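Local coordinates for Lmo0181 protein (Listeria monocytogenes serovar 1/2a, PDB 5F7V) that binds the cyclic tetrasaccharide cycloalternan as the extracellular substrate-binding lipoprotein of what is probably an ABC-type sugar transporter, at residues A[181-185]-A[211-215]. Numbering follows the deposited sequence.
With GLC (alpha-D-glucopyranose), chain B.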
loop_
_atom_site.group_PDB
_atom_site.type_symbol
_atom_site.label_atom_id
_atom_site.label_comp_id
_atom_site.label_asym_id
_atom_site.label_seq_id
_atom_site.Cartn_x
_atom_site.Cartn_y
_atom_site.Cartn_z
ATOM N N GLU A 181 5.539 -6.930 2.063
ATOM C CA GLU A 181 5.589 -6.859 3.527
ATOM C C GLU A 181 7.026 -6.991 4.016
ATOM O O GLU A 181 7.440 -6.404 5.014
ATOM C CB GLU A 181 4.718 -7.951 4.127
ATOM C CG GLU A 181 4.415 -7.726 5.603
ATOM C CD GLU A 181 3.408 -6.619 5.869
ATOM O OE1 GLU A 181 2.777 -6.049 4.922
ATOM O OE2 GLU A 181 3.214 -6.339 7.083
ATOM N N PHE A 182 7.783 -7.821 3.303
ATOM C CA PHE A 182 9.115 -8.198 3.804
ATOM C C PHE A 182 10.122 -7.090 3.746
ATOM O O PHE A 182 10.991 -7.076 4.607
ATOM C CB PHE A 182 9.622 -9.382 3.009
ATOM C CG PHE A 182 10.841 -10.000 3.639
ATOM C CD1 PHE A 182 10.750 -10.554 4.913
ATOM C CD2 PHE A 182 12.063 -10.008 3.012
ATOM C CE1 PHE A 182 11.839 -11.113 5.542
ATOM C CE2 PHE A 182 13.161 -10.563 3.637
ATOM C CZ PHE A 182 13.043 -11.096 4.903
ATOM N N TYR A 183 10.049 -6.159 2.799
ATOM C CA TYR A 183 11.101 -5.126 2.860
ATOM C C TYR A 183 10.945 -4.330 4.153
ATOM O O TYR A 183 11.918 -3.837 4.711
ATOM C CB TYR A 183 11.189 -4.234 1.626
ATOM C CG TYR A 183 10.046 -3.292 1.323
ATOM C CD1 TYR A 183 9.955 -2.061 1.927
ATOM C CD2 TYR A 183 9.054 -3.616 0.413
ATOM C CE1 TYR A 183 8.951 -1.164 1.614
ATOM C CE2 TYR A 183 8.045 -2.745 0.081
ATOM C CZ TYR A 183 7.997 -1.534 0.707
ATOM O OH TYR A 183 7.007 -0.652 0.358
ATOM N N LYS A 184 9.709 -4.166 4.628
ATOM C CA LYS A 184 9.461 -3.544 5.939
ATOM C C LYS A 184 9.902 -4.416 7.106
ATOM O O LYS A 184 10.584 -3.946 8.002
ATOM C CB LYS A 184 7.991 -3.213 6.029
ATOM C CG LYS A 184 7.567 -2.697 7.385
ATOM C CD LYS A 184 6.068 -2.547 7.557
ATOM C CE LYS A 184 5.301 -3.865 7.479
ATOM N NZ LYS A 184 3.836 -3.612 7.461
ATOM N N VAL A 185 9.467 -5.666 7.132
ATOM C CA VAL A 185 9.792 -6.553 8.260
ATOM C C VAL A 185 11.296 -6.812 8.342
ATOM O O VAL A 185 11.861 -6.850 9.436
ATOM C CB VAL A 185 8.945 -7.853 8.199
ATOM C CG1 VAL A 185 9.309 -8.758 9.345
ATOM C CG2 VAL A 185 7.473 -7.475 8.306
ATOM N N ALA A 211 14.059 -12.458 10.333
ATOM C CA ALA A 211 12.826 -11.692 10.109
ATOM C C ALA A 211 11.766 -12.518 9.407
ATOM O O ALA A 211 10.588 -12.503 9.770
ATOM C CB ALA A 211 13.090 -10.406 9.337
ATOM N N LEU A 212 12.185 -13.228 8.358
ATOM C CA LEU A 212 11.231 -14.095 7.659
ATOM C C LEU A 212 10.749 -15.229 8.521
ATOM O O LEU A 212 9.549 -15.526 8.483
ATOM C CB LEU A 212 11.847 -14.630 6.378
ATOM C CG LEU A 212 10.935 -15.541 5.506
ATOM C CD1 LEU A 212 9.713 -14.817 5.035
ATOM C CD2 LEU A 212 11.721 -16.019 4.305
ATOM N N THR A 213 11.660 -15.812 9.284
ATOM C CA THR A 213 11.290 -16.873 10.206
ATOM C C THR A 213 10.301 -16.386 11.250
ATOM O O THR A 213 9.356 -17.137 11.619
ATOM C CB THR A 213 12.544 -17.489 10.842
ATOM O OG1 THR A 213 13.401 -17.941 9.788
ATOM C CG2 THR A 213 12.196 -18.656 11.795
ATOM N N HIS A 214 10.427 -15.149 11.706
ATOM C CA HIS A 214 9.466 -14.565 12.623
ATOM C C HIS A 214 8.064 -14.615 12.003
ATOM O O HIS A 214 7.097 -14.962 12.686
ATOM C CB HIS A 214 9.962 -13.162 12.995
ATOM C CG HIS A 214 8.877 -12.164 13.236
ATOM N ND1 HIS A 214 8.074 -12.083 14.371
ATOM C CD2 HIS A 214 8.529 -11.129 12.441
ATOM C CE1 HIS A 214 7.262 -11.056 14.221
ATOM N NE2 HIS A 214 7.524 -10.469 13.080
ATOM N N LEU A 215 7.931 -14.241 10.731
ATOM C CA LEU A 215 6.632 -14.314 10.028
ATOM C C LEU A 215 6.174 -15.753 9.787
ATOM O O LEU A 215 5.027 -16.112 10.081
ATOM C CB LEU A 215 6.661 -13.585 8.694
ATOM C CG LEU A 215 6.966 -12.080 8.800
ATOM C CD1 LEU A 215 7.120 -11.525 7.399
ATOM C CD2 LEU A 215 5.921 -11.331 9.599
HETATM C C1 GLC B . 0.130 -4.438 -0.870
HETATM C C2 GLC B . -0.957 -5.460 -0.569
HETATM C C3 GLC B . -1.595 -5.125 0.779
HETATM C C4 GLC B . -0.520 -5.084 1.849
HETATM C C5 GLC B . 0.665 -4.197 1.435
HETATM C C6 GLC B . 1.886 -4.320 2.349
HETATM O O2 GLC B . -1.942 -5.490 -1.616
HETATM O O3 GLC B . -2.546 -6.165 1.048
HETATM O O4 GLC B . -1.046 -4.533 3.068
HETATM O O5 GLC B . 1.150 -4.481 0.123
HETATM O O6 GLC B . 2.322 -5.676 2.348
#
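F182 and V185, one helical turn apart on helix 179-187, meet helix 206-220 through mainly apolar contacts, with no hydrogen bond between 181-185 and 211-215. With CG anti to the backbone N (chi1 -168°), the F182 ring extends to the backbone of the other helix: its CE1 lies 3.6 Å from L212 CB, and L212 N sits at the ring edge, near the ring plane. The two side chains cross at about a right angle, and L386 of helix 382-397 touches both. V185 CG1 packs against A211, H214 and L215. This methyl meets the imidazole of H214 edge-on, 4.0 Å from CD2, while L215 comes tip to tip, its CD1 4.0 Å from CG1. H214 ND1 is hydrogen-bonded to E157, and the ring stacks on W153. On E181, a bend at chi2 (74°) carries the carboxylate toward the sugar, where OE1 accepts a hydrogen bond from glucose O6 (2.6 Å). E181 OE2 forms a salt bridge with K184 NZ (2.8 Å), which approaches from above the carboxylate plane and also pairs with E270. The axes of 181-185 and 211-215 run at 118° to each other, joining a helix that lends E181 to the glycan pocket to helix 206-220 within the periplasmic-binding-protein fold of an extracellular solute-binding protein.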